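Long-range contacts in D-3-phosphoglycerate dehydrogenase-related protein (PDB 4S1V), which probably catalyses the NAD-dependent, reversible oxidation of a D-2-hydroxyacid such as D-3-phosphoglycerate to the corresponding 2-oxoacid: residues Glu49-Ile54 and Lys72-Thr77; Ser146-Gly151 and Ala203-Leu208. All coordinates share one frame; numbering follows the deposited sequence.

Contact 1: Glu49-Ile54 and Lys72-Thr77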
loop_
_atom_site.group_PDB
_atom_site.type_symbol
_atom_site.label_atom_id
_atom_site.label_comp_id
_atom_site.label_asym_id
_atom_site.label_seq_id
_atom_site.Cartn_x
_atom_site.Cartn_y
_atom_site.Cartn_z
ATOM N N GLU C 49 29.497 -16.235 37.836
ATOM C CA GLU C 49 30.748 -15.640 38.310
ATOM C C GLU C 49 31.348 -14.652 37.300
ATOM O O GLU C 49 32.140 -13.779 37.671
ATOM C CB GLU C 49 31.761 -16.747 38.638
ATOM C CG GLU C 49 31.323 -17.683 39.759
ATOM C CD GLU C 49 32.137 -18.964 39.817
ATOM O OE1 GLU C 49 31.903 -19.864 38.977
ATOM O OE2 GLU C 49 33.005 -19.077 40.713
ATOM N N ALA C 50 30.976 -14.805 36.031
ATOM C CA ALA C 50 31.380 -13.872 34.977
ATOM C C ALA C 50 30.210 -13.585 34.047
ATOM O O ALA C 50 29.440 -14.487 33.718
ATOM C CB ALA C 50 32.558 -14.428 34.180
ATOM N N LEU C 51 30.085 -12.327 33.636
ATOM C CA LEU C 51 29.137 -11.936 32.596
ATOM C C LEU C 51 29.901 -11.437 31.388
ATOM O O LEU C 51 30.868 -10.684 31.529
ATOM C CB LEU C 51 28.222 -10.805 33.057
ATOM C CG LEU C 51 27.329 -10.916 34.281
ATOM C CD1 LEU C 51 26.658 -9.567 34.476
ATOM C CD2 LEU C 51 26.295 -12.028 34.120
ATOM N N VAL C 52 29.453 -11.855 30.209
ATOM C CA VAL C 52 29.979 -11.351 28.955
ATOM C C VAL C 52 28.897 -10.485 28.336
ATOM O O VAL C 52 27.803 -10.969 28.022
ATOM C CB VAL C 52 30.373 -12.490 27.989
ATOM C CG1 VAL C 52 30.662 -11.938 26.594
ATOM C CG2 VAL C 52 31.582 -13.243 28.525
ATOM N N LEU C 53 29.203 -9.199 28.189
ATOM C CA LEU C 53 28.249 -8.227 27.680
ATOM C C LEU C 53 28.441 -7.959 26.198
ATOM O O LEU C 53 29.574 -7.823 25.725
ATOM C CB LEU C 53 28.366 -6.903 28.445
ATOM C CG LEU C 53 28.217 -6.932 29.964
ATOM C CD1 LEU C 53 28.261 -5.510 30.507
ATOM C CD2 LEU C 53 26.936 -7.636 30.377
ATOM N N ILE C 54 27.322 -7.859 25.481
ATOM C CA ILE C 54 27.338 -7.489 24.074
ATOM C C ILE C 54 27.094 -5.989 23.952
ATOM O O ILE C 54 25.962 -5.517 24.058
ATOM C CB ILE C 54 26.325 -8.295 23.237
ATOM C CG1 ILE C 54 26.512 -9.803 23.483
ATOM C CG2 ILE C 54 26.453 -7.931 21.755
ATOM C CD1 ILE C 54 25.637 -10.698 22.626
ATOM N N LYS C 72 32.339 -11.966 39.756
ATOM C CA LYS C 72 33.732 -11.547 39.905
ATOM C C LYS C 72 34.200 -10.757 38.685
ATOM O O LYS C 72 35.002 -9.830 38.808
ATOM C CB LYS C 72 34.648 -12.758 40.143
ATOM C CG LYS C 72 34.255 -13.620 41.342
ATOM C CD LYS C 72 35.328 -14.641 41.723
ATOM C CE LYS C 72 35.341 -15.855 40.794
ATOM N NZ LYS C 72 36.311 -16.900 41.232
ATOM N N LEU C 73 33.684 -11.117 37.513
ATOM C CA LEU C 73 34.145 -10.510 36.273
ATOM C C LEU C 73 33.032 -10.085 35.316
ATOM O O LEU C 73 32.074 -10.819 35.081
ATOM C CB LEU C 73 35.099 -11.464 35.547
ATOM C CG LEU C 73 35.448 -11.147 34.090
ATOM C CD1 LEU C 73 36.455 -10.004 34.013
ATOM C CD2 LEU C 73 35.980 -12.389 33.388
ATOM N N ILE C 74 33.187 -8.891 34.760
ATOM C CA ILE C 74 32.452 -8.509 33.569
ATOM C C ILE C 74 33.444 -8.383 32.410
ATOM O O ILE C 74 34.393 -7.609 32.483
ATOM C CB ILE C 74 31.693 -7.195 33.779
ATOM C CG1 ILE C 74 30.554 -7.413 34.788
ATOM C CG2 ILE C 74 31.173 -6.668 32.446
ATOM C CD1 ILE C 74 29.886 -6.136 35.245
ATOM N N SER C 75 33.231 -9.161 31.351
ATOM C CA SER C 75 34.073 -9.057 30.162
ATOM C C SER C 75 33.297 -8.378 29.045
ATOM O O SER C 75 32.313 -8.920 28.544
ATOM C CB SER C 75 34.587 -10.429 29.714
ATOM O OG SER C 75 35.478 -10.304 28.606
ATOM N N GLN C 76 33.748 -7.185 28.676
ATOM C CA GLN C 76 33.062 -6.343 27.715
ATOM C C GLN C 76 33.527 -6.663 26.301
ATOM O O GLN C 76 34.732 -6.760 26.043
ATOM C CB GLN C 76 33.331 -4.867 28.051
ATOM C CG GLN C 76 32.616 -3.850 27.173
ATOM C CD GLN C 76 31.103 -3.943 27.292
ATOM O OE1 GLN C 76 30.548 -3.735 28.365
ATOM N NE2 GLN C 76 30.434 -4.260 26.186
ATOM N N THR C 77 32.575 -6.861 25.392
ATOM C CA THR C 77 32.881 -6.878 23.964
ATOM C C THR C 77 33.106 -5.426 23.559
ATOM O O THR C 77 32.271 -4.556 23.859
ATOM C CB THR C 77 31.736 -7.462 23.117
ATOM O OG1 THR C 77 30.494 -6.845 23.490
ATOM C CG2 THR C 77 31.651 -8.996 23.285
#

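Contact 2: Ser146-Gly151 and Ala203-Leu208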
loop_
_atom_site.group_PDB
_atom_site.type_symbol
_atom_site.label_atom_id
_atom_site.label_comp_id
_atom_site.label_asym_id
_atom_site.label_seq_id
_atom_site.Cartn_x
_atom_site.Cartn_y
_atom_site.Cartn_z
ATOM N N SER C 146 25.559 9.560 -6.727
ATOM C CA SER C 146 26.487 10.260 -7.615
ATOM C C SER C 146 26.062 11.705 -7.825
ATOM O O SER C 146 24.936 11.961 -8.241
ATOM C CB SER C 146 26.547 9.542 -8.967
ATOM O OG SER C 146 27.507 10.144 -9.818
ATOM N N GLY C 147 26.957 12.642 -7.516
ATOM C CA GLY C 147 26.648 14.075 -7.636
ATOM C C GLY C 147 26.147 14.737 -6.358
ATOM O O GLY C 147 26.346 15.936 -6.158
ATOM N N ARG C 148 25.492 13.966 -5.490
ATOM C CA ARG C 148 24.955 14.496 -4.232
ATOM C C ARG C 148 26.063 14.709 -3.197
ATOM O O ARG C 148 26.985 13.900 -3.096
ATOM C CB ARG C 148 23.851 13.572 -3.677
ATOM C CG ARG C 148 22.552 13.584 -4.479
ATOM C CD ARG C 148 21.462 12.713 -3.858
ATOM N NE ARG C 148 20.741 13.396 -2.782
ATOM C CZ ARG C 148 19.653 12.930 -2.162
ATOM N NH1 ARG C 148 19.123 11.756 -2.490
ATOM N NH2 ARG C 148 19.096 13.649 -1.201
ATOM N N THR C 149 25.985 15.797 -2.434
ATOM C CA THR C 149 26.986 16.048 -1.392
ATOM C C THR C 149 26.767 15.181 -0.151
ATOM O O THR C 149 25.682 15.181 0.450
ATOM C CB THR C 149 27.075 17.538 -0.996
ATOM O OG1 THR C 149 27.552 18.292 -2.119
ATOM C CG2 THR C 149 28.045 17.726 0.172
ATOM N N LEU C 150 27.809 14.436 0.214
ATOM C CA LEU C 150 27.766 13.613 1.401
ATOM C C LEU C 150 28.345 14.390 2.565
ATOM O O LEU C 150 29.539 14.703 2.578
ATOM C CB LEU C 150 28.530 12.298 1.182
ATOM C CG LEU C 150 28.733 11.359 2.379
ATOM C CD1 LEU C 150 27.408 10.940 3.000
ATOM C CD2 LEU C 150 29.523 10.137 1.943
ATOM N N GLY C 151 27.500 14.683 3.550
ATOM C CA GLY C 151 27.950 15.355 4.765
ATOM C C GLY C 151 28.278 14.384 5.880
ATOM O O GLY C 151 27.453 13.553 6.252
ATOM N N ALA C 203 24.415 19.723 2.891
ATOM C CA ALA C 203 24.510 18.267 2.755
ATOM C C ALA C 203 23.252 17.705 2.102
ATOM O O ALA C 203 22.147 18.059 2.496
ATOM C CB ALA C 203 24.751 17.615 4.104
ATOM N N ASP C 204 23.422 16.868 1.081
ATOM C CA ASP C 204 22.297 16.117 0.519
ATOM C C ASP C 204 22.037 14.860 1.337
ATOM O O ASP C 204 20.892 14.515 1.627
ATOM C CB ASP C 204 22.569 15.746 -0.939
ATOM C CG ASP C 204 22.621 16.956 -1.840
ATOM O OD1 ASP C 204 21.619 17.685 -1.890
ATOM O OD2 ASP C 204 23.662 17.180 -2.500
ATOM N N VAL C 205 23.121 14.173 1.686
ATOM C CA VAL C 205 23.081 13.037 2.588
ATOM C C VAL C 205 23.967 13.418 3.768
ATOM O O VAL C 205 25.138 13.766 3.586
ATOM C CB VAL C 205 23.596 11.751 1.907
ATOM C CG1 VAL C 205 23.642 10.592 2.902
ATOM C CG2 VAL C 205 22.721 11.398 0.707
ATOM N N LEU C 206 23.400 13.375 4.967
ATOM C CA LEU C 206 24.114 13.781 6.166
ATOM C C LEU C 206 24.195 12.620 7.159
ATOM O O LEU C 206 23.163 12.120 7.621
ATOM C CB LEU C 206 23.411 14.983 6.794
ATOM C CG LEU C 206 24.118 15.799 7.875
ATOM C CD1 LEU C 206 23.513 17.202 7.921
ATOM C CD2 LEU C 206 24.002 15.138 9.237
ATOM N N SER C 207 25.422 12.207 7.489
ATOM C CA SER C 207 25.644 11.046 8.352
ATOM C C SER C 207 26.420 11.401 9.620
ATOM O O SER C 207 27.464 12.060 9.556
ATOM C CB SER C 207 26.363 9.941 7.581
ATOM O OG SER C 207 26.214 8.690 8.227
ATOM N N LEU C 208 25.906 10.960 10.770
ATOM C CA LEU C 208 26.553 11.207 12.057
ATOM C C LEU C 208 27.501 10.084 12.445
ATOM O O LEU C 208 27.109 8.903 12.460
ATOM C CB LEU C 208 25.509 11.373 13.167
ATOM C CG LEU C 208 24.435 12.461 13.021
ATOM C CD1 LEU C 208 23.565 12.503 14.271
ATOM C CD2 LEU C 208 25.054 13.830 12.764
HETATM O O HOH W 1 19.053 16.558 -1.198
#

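Contact 1: Glu49-Ile54 and Lys72-Thr77
Strands 50-53 and 73-76 are the two parallel strands of a beta-alpha-beta unit whose connection carries helix 62-66, and Ala50, Leu51, Val52 and Leu53 pair in turn with Leu73, Ile74, Ser75 and Gln76. The ladder opens at Glu49 O, which takes two backbone N-H groups: Lys72 N at 2.8 Å, tilted from the carbonyl plane, and Leu73 N within it. Leu51 then bonds both ways, its N to Leu73 O and its O to Ser75 N, the latter with an N-H...O angle of 166°. Leu53 N continues to Ser75 O.

At the far end Leu53 O is also gripped twice by one residue, Thr77. Besides Thr77 N, Leu53 O receives the hydroxyl Thr77 OG1 at 2.6 Å on an in-plane lone pair; the chi1 of 49° sets OG1 between the Thr77 backbone N and carbonyl carbon. On the Leu53 side of the sheet, Leu53 CD1 rests on Ile74 CG2 at 3.7 Å and on Gln76 OE1 at 3.6 Å. Gln76 folds back at chi2 (63°), so that NE2 bonds to Thr77 O at 3.0 Å while OE1 is held by His83. On the other face Ala50 CB meets Leu73 CD2 at 4.1 Å. Where the strands begin, Glu49 and Lys72 run side by side in a long salt bridge, OE2 to NZ 4.0 Å, while Glu49 OE1 is bonded to Lys3 N.

Strand 3-6 flanks 50-53 and strand 95-98 flanks 73-76, while helix 294-312 packs over the Leu73 and Ser75 face, where Ala304 O is hydrogen-bonded to Ser75 OG.

Contact 2: Ser146-Gly151 and Ala203-Leu208
Asp204 holds CG anti to its own carbonyl carbon (chi1 -67°), which carries the carboxylate across to the backbone of Thr149, and Arg148, bent at chi3 (82°), folds its guanidinium end back over the same aspartate. Asp204 OD2 accepts Thr149 N at 2.7 Å through its anti lone pair, along a fairly straight N-H...O line. The Arg148 chain crosses Asp204 at a slant: NE comes to 3.5 Å from Asp204 CB, and the guanidinium and carboxylate planes stand 62° apart. The two charged groups do not meet directly. A water bridges them instead, 2.9 Å from both Arg148 NH2, which donates to it, and Asp204 OD1; OD1 also forms a salt bridge with Lys229 NZ. Val205 CG2 lies over one face of the guanidinium.

Beyond this polar start the segments become neighbouring parallel strands of the Rossmann-type sheet of the NAD-binding domain, 150-153 beside 205-208. Thr149 O takes both Asp204 N and Val205 N, the first bond more bent than the second. Val205 O then accepts Gly151 N, and Gly151 O accepts Ser207 N at 2.7 Å. Packing is close at Gly151, whose CA lies 4.0 Å from Ala203 CB; a beta carbon on the glycine would collide with that methyl. On the opposite face Leu150 CD1 touches Val205 CG1 at 3.8 Å. Helix 104-119 covers this side through Trp111 on Leu150 and Cys110 on Ser207, whereas Leu206 points to the other face, against Phe199 and Phe200 of helix 196-202. Strand 173-176 lies next to 150-153, and strand 233-236 next to 205-208.

How the contacts relate
Contact 1 closes before contact 2 opens along the chain, and the two lie on opposite sides of its centre, their own centres 39 Å apart and their nearest atoms about 18 Å. They share no sheet. Contact 1 joins inner strands of the five-stranded parallel sheet, contact 2 inner strands of the seven-stranded one in the NAD-binding domain. Helix 104-119 follows the first sheet in sequence and packs on contact 2, whereas helix 294-312, which follows the last strand of the second sheet, returns to contact 1. This two-domain build is that of D-2-hydroxyacid dehydrogenases, in which the active site lies in the cleft between the domains.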